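Local coordinates for class I SAM-dependent methyltransferase (PDB 3CVO), which is of unknown function but probably binds S-adenosylmethionine and transfers its methyl group to an unidentified substrate, at residues 141-155 with 176-188. Residues are numbered along the deposited sequence; the frame is centred on the assembly and turned at random.
Sequences AFSITRPVTLLFDDY and RLAAFQVEPQPIP
Val148-Val182, Leu150-Phe180 and Phe152-Ala178 pair through reciprocal N-H to O bonds, Val182 N to Val148 O being 2.7 Å, and strands 148-152 and 177-182 run antiparallel (158°). Beyond them, Tyr155 N reaches Arg176 O, and at the far end Gln185 N bonds Ala141 O at 3.1 Å, while a water bridges Phe142 O and Gln185 O.

Among the aromatic groups, Phe180 turns its edge to the face of Tyr155, planes at 83° and CZ to Tyr155 CZ 3.8 Å; Phe180 CD1 touches Leu150 CD2 at 3.9 Å, both side chains pointing the same way. Ile187 CG1 lies over one face of the Phe142 ring, 3.9 Å from its centroid.

Charge gathers at Arg176, whose extended chain grips Asp153 side-on: NE to OD1 is 2.8 Å, met syn but 28° out of the carboxylate plane, and NH2 to the syn lone pair of OD2 2.9 Å. Asp153 CG, anti to its backbone N, turns the carboxylate there. Asp154 OD1 sits over the guanidinium face, a purely electrostatic contact; its OD2 has its own salt bridge, to Arg133. With an alanine here, both Asp153 oxygens would probably lose these N-H partners, leaving that carboxylate near Asp129.

Thus backbone bonds set the register between the last parallel strand and the antiparallel 177-182, in class I methyltransferase order 3-2-1-4-5-7-6, and a carboxylate-guanidinium pair fixes the Asp153 end.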
loop_
_atom_site.group_PDB
_atom_site.type_symbol
_atom_site.label_atom_id
_atom_site.label_comp_id
_atom_site.label_asym_id
_atom_site.label_seq_id
_atom_site.Cartn_x
_atom_site.Cartn_y
_atom_site.Cartn_z
ATOM N N ALA A 141 -6.277 -12.415 1.259
ATOM C CA ALA A 141 -6.757 -12.426 2.662
ATOM C C ALA A 141 -7.547 -11.172 2.935
ATOM O O ALA A 141 -8.579 -11.185 3.591
ATOM C CB ALA A 141 -5.595 -12.532 3.677
ATOM N N PHE A 142 -7.050 -10.063 2.409
ATOM C CA PHE A 142 -7.680 -8.783 2.762
ATOM C C PHE A 142 -8.867 -8.457 1.848
ATOM O O PHE A 142 -9.681 -7.631 2.200
ATOM C CB PHE A 142 -6.677 -7.644 2.704
ATOM C CG PHE A 142 -5.573 -7.770 3.695
ATOM C CD1 PHE A 142 -5.838 -8.077 4.996
ATOM C CD2 PHE A 142 -4.275 -7.527 3.311
ATOM C CE1 PHE A 142 -4.832 -8.198 5.896
ATOM C CE2 PHE A 142 -3.272 -7.597 4.217
ATOM C CZ PHE A 142 -3.557 -7.958 5.521
ATOM N N SER A 143 -8.987 -9.157 0.726
ATOM C CA SER A 143 -9.981 -8.785 -0.326
ATOM C C SER A 143 -11.237 -9.671 -0.364
ATOM O O SER A 143 -12.307 -9.288 -0.859
ATOM C CB SER A 143 -9.340 -8.770 -1.703
ATOM O OG SER A 143 -8.320 -7.789 -1.835
ATOM N N ILE A 144 -11.072 -10.876 0.123
ATOM C CA ILE A 144 -12.155 -11.874 0.132
ATOM C C ILE A 144 -13.231 -11.414 1.105
ATOM O O ILE A 144 -12.945 -10.662 2.042
ATOM C CB ILE A 144 -11.682 -13.304 0.487
ATOM C CG1 ILE A 144 -10.974 -13.380 1.864
ATOM C CG2 ILE A 144 -10.773 -13.938 -0.642
ATOM C CD1 ILE A 144 -10.671 -14.793 2.352
ATOM N N THR A 145 -14.462 -11.845 0.836
ATOM C CA THR A 145 -15.622 -11.601 1.704
ATOM C C THR A 145 -16.249 -12.851 2.269
ATOM O O THR A 145 -17.123 -12.772 3.119
ATOM C CB THR A 145 -16.688 -10.721 1.008
ATOM O OG1 THR A 145 -17.078 -11.319 -0.243
ATOM C CG2 THR A 145 -16.104 -9.306 0.751
ATOM N N ARG A 146 -15.752 -13.996 1.832
ATOM C CA ARG A 146 -16.052 -15.309 2.434
ATOM C C ARG A 146 -14.784 -16.210 2.343
ATOM O O ARG A 146 -13.849 -15.894 1.593
ATOM C CB ARG A 146 -17.250 -15.934 1.711
ATOM C CG ARG A 146 -17.023 -16.220 0.250
ATOM C CD ARG A 146 -18.267 -16.925 -0.347
ATOM N NE ARG A 146 -18.160 -17.058 -1.803
ATOM C CZ ARG A 146 -17.445 -17.992 -2.422
ATOM N NH1 ARG A 146 -16.765 -18.902 -1.742
ATOM N NH2 ARG A 146 -17.417 -18.013 -3.727
ATOM N N PRO A 147 -14.723 -17.293 3.130
ATOM C CA PRO A 147 -13.523 -18.121 3.166
ATOM C C PRO A 147 -13.193 -18.741 1.831
ATOM O O PRO A 147 -14.080 -19.067 1.038
ATOM C CB PRO A 147 -13.865 -19.213 4.171
ATOM C CG PRO A 147 -14.854 -18.585 5.047
ATOM C CD PRO A 147 -15.691 -17.706 4.160
ATOM N N VAL A 148 -11.897 -18.845 1.600
ATOM C CA VAL A 148 -11.336 -19.574 0.449
ATOM C C VAL A 148 -10.205 -20.523 0.836
ATOM O O VAL A 148 -9.617 -20.459 1.937
ATOM C CB VAL A 148 -10.853 -18.623 -0.661
ATOM C CG1 VAL A 148 -11.953 -17.652 -1.059
ATOM C CG2 VAL A 148 -9.587 -17.874 -0.260
ATOM N N THR A 149 -9.941 -21.453 -0.077
ATOM C CA THR A 149 -8.691 -22.205 -0.065
ATOM C C THR A 149 -7.683 -21.467 -0.898
ATOM O O THR A 149 -7.965 -21.029 -2.012
ATOM C CB THR A 149 -8.865 -23.627 -0.644
ATOM O OG1 THR A 149 -9.778 -24.330 0.180
ATOM C CG2 THR A 149 -7.519 -24.385 -0.702
ATOM N N LEU A 150 -6.511 -21.296 -0.310
ATOM C CA LEU A 150 -5.343 -20.738 -1.016
ATOM C C LEU A 150 -4.241 -21.759 -1.054
ATOM O O LEU A 150 -3.857 -22.365 -0.065
ATOM C CB LEU A 150 -4.883 -19.395 -0.398
ATOM C CG LEU A 150 -3.789 -18.707 -1.231
ATOM C CD1 LEU A 150 -4.004 -17.181 -1.263
ATOM C CD2 LEU A 150 -2.385 -19.026 -0.778
ATOM N N LEU A 151 -3.759 -22.015 -2.259
ATOM C CA LEU A 151 -2.645 -22.926 -2.478
ATOM C C LEU A 151 -1.426 -22.092 -2.861
ATOM O O LEU A 151 -1.464 -21.284 -3.788
ATOM C CB LEU A 151 -2.965 -23.918 -3.601
ATOM C CG LEU A 151 -4.242 -24.761 -3.506
ATOM C CD1 LEU A 151 -4.463 -25.599 -4.764
ATOM C CD2 LEU A 151 -4.249 -25.607 -2.199
ATOM N N PHE A 152 -0.367 -22.246 -2.104
ATOM C CA PHE A 152 0.825 -21.420 -2.289
ATOM C C PHE A 152 1.953 -22.394 -2.666
ATOM O O PHE A 152 2.458 -23.164 -1.842
ATOM C CB PHE A 152 1.099 -20.683 -0.986
ATOM C CG PHE A 152 2.122 -19.549 -1.044
ATOM C CD1 PHE A 152 3.317 -19.687 -1.693
ATOM C CD2 PHE A 152 1.874 -18.346 -0.383
ATOM C CE1 PHE A 152 4.266 -18.676 -1.689
ATOM C CE2 PHE A 152 2.812 -17.328 -0.369
ATOM C CZ PHE A 152 4.013 -17.497 -1.039
ATOM N N ASP A 153 2.355 -22.349 -3.925
ATOM C CA ASP A 153 3.396 -23.256 -4.395
ATOM C C ASP A 153 4.805 -22.787 -4.020
ATOM O O ASP A 153 5.070 -21.587 -3.914
ATOM C CB ASP A 153 3.314 -23.472 -5.889
ATOM C CG ASP A 153 3.968 -24.779 -6.325
ATOM O OD1 ASP A 153 4.234 -25.702 -5.485
ATOM O OD2 ASP A 153 4.206 -24.891 -7.538
ATOM N N ASP A 154 5.665 -23.778 -3.779
ATOM C CA ASP A 154 7.076 -23.523 -3.445
ATOM C C ASP A 154 7.153 -22.721 -2.188
ATOM O O ASP A 154 7.953 -21.811 -2.073
ATOM C CB ASP A 154 7.729 -22.676 -4.544
ATOM C CG ASP A 154 7.576 -23.303 -5.906
ATOM O OD1 ASP A 154 8.233 -24.348 -6.110
ATOM O OD2 ASP A 154 6.776 -22.781 -6.744
ATOM N N TYR A 155 6.266 -23.040 -1.262
ATOM C CA TYR A 155 6.142 -22.292 -0.001
ATOM C C TYR A 155 7.357 -22.411 0.925
ATOM O O TYR A 155 7.730 -21.456 1.596
ATOM C CB TYR A 155 4.883 -22.708 0.744
ATOM C CG TYR A 155 4.611 -21.863 1.994
ATOM C CD1 TYR A 155 4.246 -20.525 1.918
ATOM C CD2 TYR A 155 4.720 -22.432 3.242
ATOM C CE1 TYR A 155 4.013 -19.790 3.050
ATOM C CE2 TYR A 155 4.460 -21.704 4.382
ATOM C CZ TYR A 155 4.113 -20.397 4.287
ATOM O OH TYR A 155 3.846 -19.698 5.453
ATOM N N ARG A 176 5.853 -29.396 -0.944
ATOM C CA ARG A 176 6.339 -28.020 -0.988
ATOM C C ARG A 176 5.171 -27.058 -1.135
ATOM O O ARG A 176 5.333 -25.852 -1.143
ATOM C CB ARG A 176 7.232 -27.826 -2.204
ATOM C CG ARG A 176 6.424 -27.949 -3.491
ATOM C CD ARG A 176 7.277 -27.833 -4.728
ATOM N NE ARG A 176 6.461 -27.384 -5.843
ATOM C CZ ARG A 176 6.825 -27.480 -7.108
ATOM N NH1 ARG A 176 7.990 -28.028 -7.413
ATOM N NH2 ARG A 176 6.025 -27.050 -8.063
ATOM N N LEU A 177 3.997 -27.636 -1.304
ATOM C CA LEU A 177 2.767 -26.853 -1.528
ATOM C C LEU A 177 2.046 -26.615 -0.197
ATOM O O LEU A 177 1.810 -27.536 0.581
ATOM C CB LEU A 177 1.830 -27.597 -2.482
ATOM C CG LEU A 177 0.511 -26.902 -2.817
ATOM C CD1 LEU A 177 0.826 -25.719 -3.727
ATOM C CD2 LEU A 177 -0.472 -27.873 -3.499
ATOM N N ALA A 178 1.716 -25.362 0.050
ATOM C CA ALA A 178 0.959 -24.957 1.239
ATOM C C ALA A 178 -0.495 -24.721 0.880
ATOM O O ALA A 178 -0.828 -23.968 -0.030
ATOM C CB ALA A 178 1.565 -23.679 1.873
ATOM N N ALA A 179 -1.358 -25.404 1.605
ATOM C CA ALA A 179 -2.795 -25.218 1.527
ATOM C C ALA A 179 -3.297 -24.497 2.776
ATOM O O ALA A 179 -3.122 -24.952 3.918
ATOM C CB ALA A 179 -3.500 -26.572 1.375
ATOM N N PHE A 180 -3.883 -23.329 2.540
ATOM C CA PHE A 180 -4.443 -22.467 3.576
ATOM C C PHE A 180 -5.957 -22.368 3.494
ATOM O O PHE A 180 -6.543 -22.313 2.417
ATOM C CB PHE A 180 -3.920 -21.045 3.434
ATOM C CG PHE A 180 -2.436 -20.888 3.611
ATOM C CD1 PHE A 180 -1.569 -20.952 2.510
ATOM C CD2 PHE A 180 -1.917 -20.619 4.869
ATOM C CE1 PHE A 180 -0.206 -20.756 2.689
ATOM C CE2 PHE A 180 -0.581 -20.412 5.051
ATOM C CZ PHE A 180 0.282 -20.478 3.970
ATOM N N GLN A 181 -6.591 -22.383 4.661
ATOM C CA GLN A 181 -7.986 -22.066 4.766
ATOM C C GLN A 181 -8.081 -20.594 5.215
ATOM O O GLN A 181 -7.867 -20.283 6.369
ATOM C CB GLN A 181 -8.670 -22.983 5.780
ATOM C CG GLN A 181 -10.168 -23.020 5.542
ATOM C CD GLN A 181 -10.516 -23.439 4.107
ATOM O OE1 GLN A 181 -9.830 -24.292 3.509
ATOM N NE2 GLN A 181 -11.567 -22.824 3.537
ATOM N N VAL A 182 -8.401 -19.721 4.279
ATOM C CA VAL A 182 -8.332 -18.265 4.486
ATOM C C VAL A 182 -9.686 -17.664 4.776
ATOM O O VAL A 182 -10.671 -17.911 4.080
ATOM C CB VAL A 182 -7.677 -17.556 3.254
ATOM C CG1 VAL A 182 -7.367 -16.059 3.571
ATOM C CG2 VAL A 182 -6.421 -18.259 2.860
ATOM N N GLU A 183 -9.730 -16.854 5.821
ATOM C CA GLU A 183 -10.947 -16.197 6.226
ATOM C C GLU A 183 -10.772 -14.709 6.055
ATOM O O GLU A 183 -9.641 -14.193 6.136
ATOM C CB GLU A 183 -11.213 -16.458 7.689
ATOM C CG GLU A 183 -11.075 -17.890 8.104
ATOM C CD GLU A 183 -12.379 -18.497 8.480
ATOM O OE1 GLU A 183 -13.339 -17.727 8.677
ATOM O OE2 GLU A 183 -12.453 -19.739 8.589
ATOM N N PRO A 184 -11.869 -13.984 5.843
ATOM C CA PRO A 184 -11.621 -12.550 5.544
ATOM C C PRO A 184 -10.981 -11.819 6.725
ATOM O O PRO A 184 -11.386 -12.048 7.857
ATOM C CB PRO A 184 -13.018 -12.022 5.244
ATOM C CG PRO A 184 -13.748 -13.250 4.710
ATOM C CD PRO A 184 -13.266 -14.377 5.590
ATOM N N GLN A 185 -9.961 -11.001 6.414
ATOM C CA GLN A 185 -9.150 -10.244 7.406
ATOM C C GLN A 185 -9.248 -8.723 7.186
ATOM O O GLN A 185 -9.094 -8.262 6.054
ATOM C CB GLN A 185 -7.666 -10.605 7.257
ATOM C CG GLN A 185 -7.348 -12.063 7.470
ATOM C CD GLN A 185 -7.572 -12.413 8.898
ATOM O OE1 GLN A 185 -7.251 -11.604 9.766
ATOM N NE2 GLN A 185 -8.150 -13.595 9.168
ATOM N N PRO A 186 -9.459 -7.950 8.262
ATOM C CA PRO A 186 -9.310 -6.487 8.158
ATOM C C PRO A 186 -7.836 -6.142 7.987
ATOM O O PRO A 186 -6.979 -6.921 8.378
ATOM C CB PRO A 186 -9.819 -5.969 9.507
ATOM C CG PRO A 186 -10.144 -7.132 10.306
ATOM C CD PRO A 186 -9.999 -8.372 9.560
ATOM N N ILE A 187 -7.554 -5.003 7.375
ATOM C CA ILE A 187 -6.160 -4.581 7.207
ATOM C C ILE A 187 -5.716 -3.791 8.449
ATOM O O ILE A 187 -6.249 -2.717 8.697
ATOM C CB ILE A 187 -6.019 -3.666 5.955
ATOM C CG1 ILE A 187 -6.396 -4.410 4.662
ATOM C CG2 ILE A 187 -4.597 -3.158 5.786
ATOM C CD1 ILE A 187 -6.683 -3.458 3.491
ATOM N N PRO A 188 -4.727 -4.284 9.228
ATOM C CA PRO A 188 -4.226 -3.470 10.365
ATOM C C PRO A 188 -3.454 -2.222 9.896
ATOM O O PRO A 188 -2.568 -2.333 9.081
ATOM C CB PRO A 188 -3.291 -4.451 11.099
ATOM C CG PRO A 188 -3.594 -5.823 10.528
ATOM C CD PRO A 188 -4.009 -5.565 9.114
HETATM O O HOH W 1 -9.873 -6.317 4.484
#